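Local coordinates for ABC transporter substrate-binding protein-branched chain amino acid transport (Streptococcus pneumoniae, PDB 4GNR) that binds isoleucine and, as the substrate-binding protein LivJ, probably delivers branched-chain amino acids to an ABC transporter, at residues Asn152-Ala157 with Pro203-Glu208; Ser17-Ala22 with Asn56-Ala61; Val147-Asn152 with Ala187-Met192. All blocks are in the same frame, centred on the assembly; numbering follows the deposited sequence. Where two conformers were deposited one is given.

Contact 1: Asn152-Ala157 with Pro203-Glu208; sequences NASDYA and PGYYNE. With ILE (isoleucine), chain B.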
ATOM      1  N   ASN A 152      15.075  -3.711   9.223  0.50 12.92           N
ATOM      2  CA  ASN A 152      15.790  -4.964   8.957  0.50 14.45           C
ATOM      3  C   ASN A 152      14.952  -6.201   9.268  0.50 15.18           C
ATOM      4  O   ASN A 152      15.393  -7.331   9.057  0.50 16.05           O
ATOM      5  CB  ASN A 152      17.088  -5.032   9.773  0.50 15.42           C
ATOM      6  CG  ASN A 152      18.086  -6.024   9.197  0.50 15.82           C
ATOM      7  OD1 ASN A 152      18.410  -5.969   8.001  0.50 14.71           O
ATOM      8  ND2 ASN A 152      18.641  -6.876  10.050  0.50 16.95           N
ATOM      9  N   ALA A 153      13.748  -5.989   9.783  0.50 15.98           N
ATOM     10  CA  ALA A 153      12.853  -7.095  10.131  0.50 16.03           C
ATOM     11  C   ALA A 153      11.772  -7.206   9.081  0.50 16.22           C
ATOM     12  O   ALA A 153      10.765  -7.891   9.252  0.50 17.99           O
ATOM     13  CB  ALA A 153      12.223  -6.832  11.483  0.50 16.46           C
ATOM     14  N   SER A 154      12.025  -6.543   7.966  0.50 15.88           N
ATOM     15  CA  SER A 154      11.066  -6.487   6.879  0.50 14.65           C
ATOM     16  C   SER A 154      11.499  -6.771   5.428  0.50 14.76           C
ATOM     17  O   SER A 154      12.343  -6.079   4.895  0.50 15.16           O
ATOM     18  CB  SER A 154      10.536  -5.042   6.912  0.50 14.42           C
ATOM     19  OG  SER A 154       9.702  -4.748   5.817  0.50  8.90           O
ATOM     20  N   ASP A 155      10.899  -7.773   4.787  1.00 14.01           N
ATOM     21  CA  ASP A 155      11.232  -8.077   3.343  1.00 14.56           C
ATOM     22  C   ASP A 155      10.821  -6.880   2.433  1.00 12.71           C
ATOM     23  O   ASP A 155      11.441  -6.611   1.385  1.00 12.76           O
ATOM     24  CB  ASP A 155      10.681  -9.425   2.810  1.00 16.02           C
ATOM     25  CG  ASP A 155      11.438 -10.629   3.329  1.00 19.54           C
ATOM     26  OD1 ASP A 155      12.504 -10.454   3.952  1.00 22.68           O
ATOM     27  OD2 ASP A 155      10.972 -11.756   3.067  1.00 24.85           O
ATOM     28  N   TYR A 156       9.758  -6.183   2.833  1.00 12.82           N
ATOM     29  CA  TYR A 156       9.286  -4.996   2.129  1.00 11.36           C
ATOM     30  C   TYR A 156      10.390  -3.934   2.123  1.00 10.56           C
ATOM     31  O   TYR A 156      10.826  -3.442   1.065  1.00 10.07           O
ATOM     32  CB  TYR A 156       8.023  -4.471   2.842  1.00 11.18           C
ATOM     33  CG  TYR A 156       7.673  -3.030   2.525  1.00  9.94           C
ATOM     34  CD1 TYR A 156       7.134  -2.686   1.300  1.00  8.94           C
ATOM     35  CD2 TYR A 156       7.870  -2.018   3.455  1.00 10.79           C
ATOM     36  CE1 TYR A 156       6.823  -1.399   0.991  1.00  8.15           C
ATOM     37  CE2 TYR A 156       7.573  -0.706   3.156  1.00 10.27           C
ATOM     38  CZ  TYR A 156       7.043  -0.399   1.923  1.00  8.66           C
ATOM     39  OH  TYR A 156       6.748   0.914   1.640  1.00  9.30           O
ATOM     40  N   ALA A 157      10.832  -3.597   3.326  1.00 10.59           N
ATOM     41  CA  ALA A 157      11.837  -2.555   3.479  1.00 10.57           C
ATOM     42  C   ALA A 157      13.149  -2.959   2.809  1.00 10.20           C
ATOM     43  O   ALA A 157      13.802  -2.176   2.119  1.00 10.17           O
ATOM     44  CB  ALA A 157      12.033  -2.207   4.947  1.00 11.44           C
ATOM     45  N   PRO A 203      13.156   3.133   4.234  1.00  7.72           N
ATOM     46  CA  PRO A 203      12.215   2.085   3.865  1.00  8.24           C
ATOM     47  C   PRO A 203      11.659   1.473   5.176  1.00  8.27           C
ATOM     48  O   PRO A 203      12.394   0.951   6.004  1.00  9.61           O
ATOM     49  CB  PRO A 203      13.079   1.085   3.080  1.00  9.14           C
ATOM     50  CG  PRO A 203      14.278   1.850   2.667  1.00  9.00           C
ATOM     51  CD  PRO A 203      14.529   2.783   3.830  1.00  8.19           C
ATOM     52  N   GLY A 204      10.343   1.502   5.294  1.00  8.86           N
ATOM     53  CA  GLY A 204       9.667   1.022   6.480  1.00  9.27           C
ATOM     54  C   GLY A 204       8.222   1.477   6.528  1.00  7.48           C
ATOM     55  O   GLY A 204       7.728   2.181   5.636  1.00  8.37           O
ATOM     56  N   TYR A 205       7.562   1.006   7.580  1.00  6.95           N
ATOM     57  CA  TYR A 205       6.151   1.265   7.867  1.00  6.74           C
ATOM     58  C   TYR A 205       5.959   2.479   8.793  1.00  6.90           C
ATOM     59  O   TYR A 205       6.903   2.939   9.432  1.00  7.80           O
ATOM     60  CB  TYR A 205       5.464   0.024   8.394  1.00  6.82           C
ATOM     61  CG  TYR A 205       5.448  -1.153   7.426  1.00  6.27           C
ATOM     62  CD1 TYR A 205       4.946  -1.031   6.144  1.00  7.37           C
ATOM     63  CD2 TYR A 205       5.842  -2.409   7.832  1.00  8.18           C
ATOM     64  CE1 TYR A 205       4.868  -2.126   5.298  1.00  7.25           C
ATOM     65  CE2 TYR A 205       5.734  -3.520   6.982  1.00  8.41           C
ATOM     66  CZ  TYR A 205       5.245  -3.369   5.726  1.00  6.84           C
ATOM     67  OH  TYR A 205       5.147  -4.482   4.915  1.00  7.79           O
ATOM     68  N   TYR A 206       4.708   2.928   8.905  1.00  6.67           N
ATOM     69  CA  TYR A 206       4.429   4.182   9.569  1.00  7.25           C
ATOM     70  C   TYR A 206       4.778   4.253  11.036  1.00  7.66           C
ATOM     71  O   TYR A 206       5.172   5.319  11.505  1.00  8.81           O
ATOM     72  CB  TYR A 206       2.956   4.626   9.365  1.00  7.73           C
ATOM     73  CG  TYR A 206       1.940   3.732  10.062  1.00  7.73           C
ATOM     74  CD1 TYR A 206       1.544   3.962  11.368  1.00  9.33           C
ATOM     75  CD2 TYR A 206       1.368   2.658   9.424  1.00  9.44           C
ATOM     76  CE1 TYR A 206       0.610   3.157  12.017  1.00 10.00           C
ATOM     77  CE2 TYR A 206       0.443   1.845  10.063  1.00 10.06           C
ATOM     78  CZ  TYR A 206       0.072   2.089  11.357  1.00  9.99           C
ATOM     79  OH  TYR A 206      -0.883   1.273  11.924  1.00 12.29           O
ATOM     80  N   ASN A 207       4.613   3.169  11.783  1.00  7.63           N
ATOM     81  CA  ASN A 207       4.890   3.231  13.223  1.00  9.29           C
ATOM     82  C   ASN A 207       6.311   3.606  13.501  1.00  9.23           C
ATOM     83  O   ASN A 207       6.595   4.370  14.413  1.00 13.01           O
ATOM     84  CB  ASN A 207       4.439   1.984  13.977  1.00  9.95           C
ATOM     85  CG  ASN A 207       2.998   2.091  14.451  1.00 10.73           C
ATOM     86  OD1 ASN A 207       2.610   3.112  15.023  1.00 13.70           O
ATOM     87  ND2 ASN A 207       2.227   1.031  14.283  1.00 12.36           N
ATOM     88  N   GLU A 208       7.233   3.023  12.742  1.00  8.06           N
ATOM     89  CA  GLU A 208       8.641   3.322  12.898  1.00  8.59           C
ATOM     90  C   GLU A 208       9.033   4.610  12.152  1.00  8.39           C
ATOM     91  O   GLU A 208       9.708   5.480  12.714  1.00  8.69           O
ATOM     92  CB  GLU A 208       9.521   2.163  12.443  1.00  9.13           C
ATOM     93  CG  GLU A 208       9.378   0.896  13.283  1.00  9.92           C
ATOM     94  CD  GLU A 208       8.009   0.218  13.148  1.00  9.63           C
ATOM     95  OE1 GLU A 208       7.523   0.056  12.014  1.00  9.53           O
ATOM     96  OE2 GLU A 208       7.473  -0.203  14.209  1.00 11.32           O
TER
HETATM   97  N   ILE B 401       3.329  -1.949   0.091  1.00  6.27           N
HETATM   98  CA  ILE B 401       3.439  -2.345   1.523  1.00  6.07           C
HETATM   99  C   ILE B 401       3.529  -3.864   1.616  1.00  5.74           C
HETATM  100  O   ILE B 401       3.655  -4.383   2.745  1.00  6.70           O
HETATM  101  CB  ILE B 401       2.397  -1.638   2.442  1.00  9.23           C
HETATM  102  CG1 ILE B 401       1.009  -1.704   1.848  1.00  9.21           C
HETATM  103  CG2 ILE B 401       2.716  -0.077   2.778  1.00  8.24           C
HETATM  104  CD1 ILE B 401      -0.037  -1.104   2.761  1.00  7.90           C
HETATM  105  OXT ILE B 401       3.510  -4.513   0.549  1.00  6.80           O
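Tyr156 and Tyr205 lay their rings nearly parallel beside the bound isoleucine. The planes differ by 3°, but they are slid apart with centroids 4.8 Å from each other, so overlap is slight. Tyr205 CE1 lies over one face of the Tyr156 ring, 3.5 Å from Tyr156 CD2. Tyr205 OH also comes close to Tyr156 CB. This is an offset pair with little overlap.

Each ring meets the ligand in its own way. Tyr205 OH donates a 2.6 Å hydrogen bond to the carboxylate O of isoleucine, which lies at the edge of the Tyr205 ring, near its plane. Tyr156 gives carbon contact instead, with its CE1 3.6 Å from isoleucine CA. Its CG is anti to the backbone N (chi1 161°), and from there the ring touches both Tyr205 and the ligand. The Tyr156 hydroxyl is hydrogen-bonded outside the contact, to Asp229 OD1 and Gly230 N. Asp229 also binds the ligand, through OD2, so it links Tyr156 to the substrate. Gly204 O sits at the edge of the Tyr156 ring, in its plane, 3.8 Å from CE2.

Ala157 extends the contact away from the ligand. Its CB packs on Pro203, 3.3 Å from the carbonyl O and 3.9 Å from Pro203 CB. In the conformer given, Ser154 OG, at the N-cap, accepts a nearly straight bond from Ala157 N, 3.0 Å long at 173°, and caps the first turn of the helix.

Both tyrosines belong to the isoleucine pocket of this periplasmic binding protein fold. They stand at the N-terminal starts of helices 155-167 and 206-218. Ala157 and Pro203 also touch strand 145-151, and Tyr156 packs against helix 126-139.

Contact 2: Ser17-Ala22 with Asn56-Ala61; sequences SGSLAA and NKSETA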
ATOM      1  N   SER A  17      -6.422  -4.214  13.128  1.00  7.56           N
ATOM      2  CA  SER A  17      -5.830  -3.936  14.439  1.00  7.58           C
ATOM      3  C   SER A  17      -4.362  -4.365  14.340  1.00  7.44           C
ATOM      4  O   SER A  17      -3.970  -5.043  13.395  1.00  7.96           O
ATOM      5  CB  SER A  17      -6.538  -4.661  15.568  1.00  8.84           C
ATOM      6  OG  SER A  17      -6.411  -6.058  15.442  1.00  9.25           O
ATOM      7  N   GLY A  18      -3.571  -3.959  15.320  1.00  8.41           N
ATOM      8  CA  GLY A  18      -2.160  -4.310  15.333  1.00  8.88           C
ATOM      9  C   GLY A  18      -1.282  -3.230  14.701  1.00  8.16           C
ATOM     10  O   GLY A  18      -1.722  -2.145  14.380  1.00  9.05           O
ATOM     11  N   SER A  19      -0.036  -3.592  14.458  0.90  8.37           N
ATOM     12  CA  SER A  19       1.005  -2.667  14.012  0.90  8.97           C
ATOM     13  C   SER A  19       0.852  -2.095  12.637  0.90  7.97           C
ATOM     14  O   SER A  19       1.523  -1.119  12.327  0.90  9.73           O
ATOM     15  CB  SER A  19       2.377  -3.341  14.102  0.90 10.50           C
ATOM     16  OG  SER A  19       2.455  -4.427  13.195  0.90 13.12           O
ATOM     17  N   LEU A  20      -0.035  -2.692  11.843  1.00  7.19           N
ATOM     18  CA  LEU A  20      -0.278  -2.280  10.439  1.00  6.74           C
ATOM     19  C   LEU A  20      -1.712  -1.810  10.241  1.00  6.64           C
ATOM     20  O   LEU A  20      -2.174  -1.641   9.109  1.00  7.04           O
ATOM     21  CB  LEU A  20       0.038  -3.463   9.505  1.00  6.86           C
ATOM     22  CG  LEU A  20       1.494  -3.948   9.626  1.00  7.74           C
ATOM     23  CD1 LEU A  20       1.672  -5.325   8.990  1.00  8.76           C
ATOM     24  CD2 LEU A  20       2.503  -2.943   9.055  1.00  8.66           C
ATOM     25  N   ALA A  21      -2.396  -1.532  11.353  1.00  7.60           N
ATOM     26  CA  ALA A  21      -3.826  -1.161  11.351  1.00  7.78           C
ATOM     27  C   ALA A  21      -4.198   0.009  10.465  1.00  7.12           C
ATOM     28  O   ALA A  21      -5.287   0.034   9.904  1.00  7.66           O
ATOM     29  CB  ALA A  21      -4.291  -0.884  12.797  1.00  9.71           C
ATOM     30  N   ALA A  22      -3.327   1.011  10.390  1.00  7.33           N
ATOM     31  CA  ALA A  22      -3.691   2.163   9.570  1.00  7.48           C
ATOM     32  C   ALA A  22      -3.925   1.753   8.120  1.00  7.15           C
ATOM     33  O   ALA A  22      -4.792   2.315   7.436  1.00  8.32           O
ATOM     34  CB  ALA A  22      -2.632   3.264   9.631  1.00  9.64           C
ATOM     35  N   ASN A  56      -7.102  -9.608  10.467  1.00  6.40           N
ATOM     36  CA  ASN A  56      -5.940 -10.478  10.619  1.00  6.58           C
ATOM     37  C   ASN A  56      -4.947 -10.006  11.694  1.00  6.50           C
ATOM     38  O   ASN A  56      -3.898 -10.640  11.881  1.00  7.05           O
ATOM     39  CB  ASN A  56      -5.243 -10.737   9.291  1.00  6.69           C
ATOM     40  CG  ASN A  56      -4.698  -9.472   8.672  1.00  6.16           C
ATOM     41  OD1 ASN A  56      -4.099  -8.640   9.361  1.00  6.82           O
ATOM     42  ND2 ASN A  56      -4.876  -9.323   7.352  1.00  6.48           N
ATOM     43  N   LYS A  57      -5.261  -8.907  12.381  1.00  6.74           N
ATOM     44  CA  LYS A  57      -4.496  -8.420  13.552  1.00  7.45           C
ATOM     45  C   LYS A  57      -3.064  -8.038  13.196  1.00  7.29           C
ATOM     46  O   LYS A  57      -2.222  -7.921  14.072  1.00  8.20           O
ATOM     47  CB  LYS A  57      -4.514  -9.484  14.681  1.00  8.53           C
ATOM     48  CG  LYS A  57      -5.914  -9.917  15.089  1.00 10.05           C
ATOM     49  CD  LYS A  57      -5.839 -11.003  16.179  1.00 13.05           C
ATOM     50  CE  LYS A  57      -7.207 -11.473  16.658  1.00 17.01           C
ATOM     51  NZ  LYS A  57      -7.087 -12.460  17.764  1.00 20.37           N
ATOM     52  N   SER A  58      -2.794  -7.801  11.903  1.00  6.98           N
ATOM     53  CA  SER A  58      -1.458  -7.479  11.420  1.00  7.37           C
ATOM     54  C   SER A  58      -0.467  -8.645  11.595  1.00  7.99           C
ATOM     55  O   SER A  58       0.747  -8.418  11.547  1.00  9.46           O
ATOM     56  CB  SER A  58      -0.875  -6.207  12.061  1.00  7.55           C
ATOM     57  OG  SER A  58      -1.713  -5.085  11.845  1.00  7.32           O
ATOM     58  N   GLU A  59      -0.970  -9.863  11.736  1.00  7.94           N
ATOM     59  CA  GLU A  59      -0.113 -11.047  11.967  1.00  8.51           C
ATOM     60  C   GLU A  59      -0.181 -12.000  10.796  1.00  8.28           C
ATOM     61  O   GLU A  59      -1.251 -12.305  10.271  1.00  8.80           O
ATOM     62  CB  GLU A  59      -0.560 -11.774  13.238  1.00  9.27           C
ATOM     63  CG  GLU A  59      -0.365 -10.911  14.457  1.00 11.14           C
ATOM     64  CD  GLU A  59      -0.930 -11.455  15.715  1.00 15.49           C
ATOM     65  OE1 GLU A  59      -1.428 -12.600  15.702  1.00 18.53           O
ATOM     66  OE2 GLU A  59      -0.857 -10.727  16.737  1.00 18.18           O
ATOM     67  N   THR A  60       0.968 -12.523  10.396  1.00  8.94           N
ATOM     68  CA  THR A  60       1.008 -13.416   9.237  1.00  9.57           C
ATOM     69  C   THR A  60       0.259 -14.718   9.468  1.00  8.82           C
ATOM     70  O   THR A  60      -0.519 -15.156   8.599  1.00  9.28           O
ATOM     71  CB  THR A  60       2.433 -13.690   8.777  1.00 11.22           C
ATOM     72  OG1 THR A  60       3.161 -14.319   9.830  1.00 12.90           O
ATOM     73  CG2 THR A  60       3.092 -12.376   8.332  1.00 13.26           C
ATOM     74  N   ALA A  61       0.453 -15.361  10.619  1.00  9.27           N
ATOM     75  CA  ALA A  61      -0.243 -16.621  10.872  1.00  9.61           C
ATOM     76  C   ALA A  61      -1.751 -16.422  10.938  1.00  8.20           C
ATOM     77  O   ALA A  61      -2.532 -17.273  10.484  1.00  9.33           O
ATOM     78  CB  ALA A  61       0.269 -17.285  12.137  1.00 11.22           C
TER
HETATM   79  O   HOH W   1       2.452  -7.187  13.408  1.00 17.45           O
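Ser58 OG is anti to its own carbonyl carbon (chi1 -57°), which places it beside both Ser17 O and Leu20 N. Leu20 CB also comes to 3.3 Å from Ser58 OG. The Ser58 hydroxyl uses both of its functions. It donates to Ser17 O at 2.7 Å, approaching tilted 27° from the carbonyl plane. It accepts from Leu20 N at 2.9 Å, in a somewhat bent bond of 148°. One side chain thus ties two backbone groups that flank Gly18 and Ser19.

Each segment also has its own turn. Gly18 to Ala21 form a type I turn, and Asn56 to Glu59 a type I' turn. Asn56 OD1 accepts from Ser58 N at 3.0 Å, in an Asx turn that helps to position Ser58. Gly18, without a side chain, brings its CA to 3.8 Å from Lys57 O. A water donates to Ser58 O and, in the conformer given, bridges it to Ser19 OG.

Ser17 OG rests on Lys57 CA and is hydrogen-bonded to Asp55 OD2. The contact is a surface one. It joins the loop leading into helix 21-40 with the loop between strand 48-55 and helix 60-72. Asn56 ties back to strand 7-14 through Asn13 and Phe14.

Contact 3: Val147-Asn152 with Ala187-Met192; sequences VLYTDN and AALTKM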
ATOM      1  N   VAL A 147      21.922   9.018   3.619  1.00 10.53           N
ATOM      2  CA  VAL A 147      21.857   8.049   4.659  1.00 10.72           C
ATOM      3  C   VAL A 147      20.701   7.080   4.250  1.00  9.95           C
ATOM      4  O   VAL A 147      19.659   7.512   3.819  1.00 10.30           O
ATOM      5  CB  VAL A 147      21.500   8.624   6.040  1.00 11.65           C
ATOM      6  CG1 VAL A 147      21.213   7.531   7.053  1.00 12.86           C
ATOM      7  CG2 VAL A 147      22.603   9.549   6.537  1.00 13.49           C
ATOM      8  N   LEU A 148      20.914   5.779   4.395  1.00 10.02           N
ATOM      9  CA  LEU A 148      19.909   4.725   4.133  1.00  9.87           C
ATOM     10  C   LEU A 148      19.633   4.108   5.526  1.00 10.05           C
ATOM     11  O   LEU A 148      20.579   3.644   6.195  1.00 12.30           O
ATOM     12  CB  LEU A 148      20.406   3.705   3.120  1.00 10.05           C
ATOM     13  CG  LEU A 148      19.436   2.592   2.711  1.00 10.32           C
ATOM     14  CD1 LEU A 148      18.102   3.149   2.170  1.00 10.31           C
ATOM     15  CD2 LEU A 148      20.104   1.669   1.687  1.00 11.51           C
ATOM     16  N   TYR A 149      18.358   4.086   5.938  1.00  9.36           N
ATOM     17  CA  TYR A 149      17.955   3.627   7.304  1.00  9.81           C
ATOM     18  C   TYR A 149      16.752   2.732   7.099  1.00  9.34           C
ATOM     19  O   TYR A 149      15.673   3.207   6.800  1.00  9.31           O
ATOM     20  CB  TYR A 149      17.719   4.876   8.145  1.00 10.07           C
ATOM     21  CG  TYR A 149      17.519   4.674   9.637  1.00 10.75           C
ATOM     22  CD1 TYR A 149      18.217   3.722  10.340  1.00 11.63           C
ATOM     23  CD2 TYR A 149      16.783   5.583  10.362  1.00 12.22           C
ATOM     24  CE1 TYR A 149      18.093   3.622  11.748  1.00 11.28           C
ATOM     25  CE2 TYR A 149      16.664   5.498  11.748  1.00 12.22           C
ATOM     26  CZ  TYR A 149      17.321   4.520  12.434  1.00 11.92           C
ATOM     27  OH  TYR A 149      17.228   4.434  13.804  1.00 13.37           O
ATOM     28  N   THR A 150      16.943   1.440   7.318  1.00 10.14           N
ATOM     29  CA  THR A 150      15.950   0.449   6.923  1.00 10.35           C
ATOM     30  C   THR A 150      15.463  -0.505   7.995  1.00 10.51           C
ATOM     31  O   THR A 150      16.223  -0.887   8.897  1.00 12.00           O
ATOM     32  CB  THR A 150      16.653  -0.445   5.795  1.00 10.94           C
ATOM     33  OG1 THR A 150      17.185   0.384   4.758  1.00 12.17           O
ATOM     34  CG2 THR A 150      15.752  -1.485   5.184  1.00 12.96           C
ATOM     35  N   ASP A 151      14.187  -0.896   7.873  1.00 10.42           N
ATOM     36  CA  ASP A 151      13.559  -1.880   8.785  1.00 10.99           C
ATOM     37  C   ASP A 151      14.156  -3.224   8.390  1.00 12.38           C
ATOM     38  O   ASP A 151      13.726  -3.855   7.425  1.00 12.82           O
ATOM     39  CB  ASP A 151      12.034  -1.890   8.608  1.00 10.41           C
ATOM     40  CG  ASP A 151      11.314  -2.885   9.518  1.00 10.98           C
ATOM     41  OD1 ASP A 151      11.994  -3.660  10.251  1.00 12.22           O
ATOM     42  OD2 ASP A 151      10.038  -2.865   9.461  1.00 12.30           O
ATOM     43  N   ASN A 152      15.075  -3.711   9.223  0.50 12.92           N
ATOM     44  CA  ASN A 152      15.790  -4.964   8.957  0.50 14.45           C
ATOM     45  C   ASN A 152      14.952  -6.201   9.268  0.50 15.18           C
ATOM     46  O   ASN A 152      15.393  -7.331   9.057  0.50 16.05           O
ATOM     47  CB  ASN A 152      17.088  -5.032   9.773  0.50 15.42           C
ATOM     48  CG  ASN A 152      18.086  -6.024   9.197  0.50 15.82           C
ATOM     49  OD1 ASN A 152      18.410  -5.969   8.001  0.50 14.71           O
ATOM     50  ND2 ASN A 152      18.641  -6.876  10.050  0.50 16.95           N
ATOM     51  N   ALA A 187      20.384   6.399  19.120  1.00 10.81           N
ATOM     52  CA  ALA A 187      21.791   6.094  18.814  1.00 11.76           C
ATOM     53  C   ALA A 187      22.117   6.258  17.351  1.00 11.39           C
ATOM     54  O   ALA A 187      23.136   6.865  16.989  1.00 12.23           O
ATOM     55  CB  ALA A 187      22.156   4.686  19.296  1.00 13.44           C
ATOM     56  N   ALA A 188      21.284   5.684  16.498  1.00 11.34           N
ATOM     57  CA  ALA A 188      21.525   5.782  15.063  1.00 11.99           C
ATOM     58  C   ALA A 188      21.444   7.216  14.581  1.00 11.15           C
ATOM     59  O   ALA A 188      22.261   7.664  13.783  1.00 12.56           O
ATOM     60  CB  ALA A 188      20.561   4.898  14.287  1.00 12.89           C
ATOM     61  N   LEU A 189      20.407   7.924  15.020  1.00 11.17           N
ATOM     62  CA  LEU A 189      20.222   9.301  14.595  1.00 11.10           C
ATOM     63  C   LEU A 189      21.397  10.185  15.046  1.00 11.06           C
ATOM     64  O   LEU A 189      21.869  11.036  14.299  1.00 13.06           O
ATOM     65  CB  LEU A 189      18.859   9.819  15.056  1.00 10.51           C
ATOM     66  CG  LEU A 189      17.652   9.215  14.342  1.00 11.28           C
ATOM     67  CD1 LEU A 189      16.378   9.641  15.042  1.00 12.08           C
ATOM     68  CD2 LEU A 189      17.627   9.645  12.868  1.00 13.12           C
ATOM     69  N   THR A 190      21.856   9.969  16.273  1.00 11.51           N
ATOM     70  CA  THR A 190      23.006  10.737  16.798  1.00 12.61           C
ATOM     71  C   THR A 190      24.226  10.506  15.908  1.00 13.25           C
ATOM     72  O   THR A 190      24.978  11.418  15.604  1.00 15.34           O
ATOM     73  CB  THR A 190      23.308  10.383  18.241  1.00 12.82           C
ATOM     74  OG1 THR A 190      22.178  10.781  19.027  1.00 14.86           O
ATOM     75  CG2 THR A 190      24.564  11.088  18.753  1.00 15.77           C
ATOM     76  N   LYS A 191      24.420   9.247  15.526  0.50 13.70           N
ATOM     77  CA  LYS A 191      25.522   8.844  14.636  0.50 14.64           C
ATOM     78  C   LYS A 191      25.441   9.514  13.244  0.50 15.19           C
ATOM     79  O   LYS A 191      26.478   9.801  12.632  0.50 16.17           O
ATOM     80  CB  LYS A 191      25.570   7.331  14.479  0.50 14.97           C
ATOM     81  CG  LYS A 191      26.682   6.897  13.556  0.50 15.85           C
ATOM     82  CD  LYS A 191      26.712   5.416  13.379  0.50 14.95           C
ATOM     83  CE  LYS A 191      27.848   5.022  12.475  0.50 13.79           C
ATOM     84  NZ  LYS A 191      27.864   3.565  12.323  0.50 14.25           N
ATOM     85  N   MET A 192      24.217   9.653  12.720  1.00 15.14           N
ATOM     86  CA  MET A 192      23.967  10.312  11.420  1.00 16.57           C
ATOM     87  C   MET A 192      24.164  11.817  11.396  1.00 17.85           C
ATOM     88  O   MET A 192      24.701  12.352  10.449  1.00 18.13           O
ATOM     89  CB  MET A 192      22.513  10.087  10.975  1.00 16.60           C
ATOM     90  CG  MET A 192      22.191   8.672  10.748  1.00 17.73           C
ATOM     91  SD  MET A 192      20.438   8.489  10.543  1.00 20.78           S
ATOM     92  CE  MET A 192      20.468   6.710  10.588  1.00 21.11           C
TER
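Met192 CE sits over the ring of Tyr149. The methyl stands 3.7 Å from the ring centroid and only 13° off the normal, a CH-pi contact over the centre of one face. The sulfur lies farther out, with SD 4.9 Å from the centroid in an oblique Met-aromatic contact. The methionine chain is extended beyond CG. It crosses the tyrosine side chain at about a right angle.

Met192 is the main bump. Its tip fits the hollow between Val147 and Tyr149, alternate residues on one side of the strand. Val147 CG1 closes that hollow, 3.7 Å from both SD and CE of Met192. Ala188, one helical turn earlier, offers its CB to the phenol end: Tyr149 OH is 3.4 Å from Ala188 CB. Leu189 CD2 adds a looser touch at 4.4 Å from Tyr149 CE2.

The axes of the two short segments run antiparallel, at 174°, with a closest approach of 11.0 Å. Phe178 meets Tyr149 edge-to-face. No hydrogen bond crosses between the segments, so strand and helix are held here by apolar, CH-pi and sulfur-aromatic packing.

From the N terminus, contact 2 closes first. It joins the loop before helix 21-40 to the loop after strand 48-55, in the lobe of the five-stranded parallel sheet. It is complete before the chain enters the other two. Contacts 3 and 1 then cross: strand 147-151 leads into 152-157, helix 187-192 follows, and 203-208 comes last. They share Asn152, and Pro203 O probably accepts from Asp151 N. Both lie in the lobe built on the seven-stranded mixed sheet, contact 3 at a flanking helix and contact 1 at the isoleucine pocket. Contacts 1 and 2 meet between the lobes, where Tyr206 OH pairs with Ala22 N. Contacts 2 and 3 do not touch.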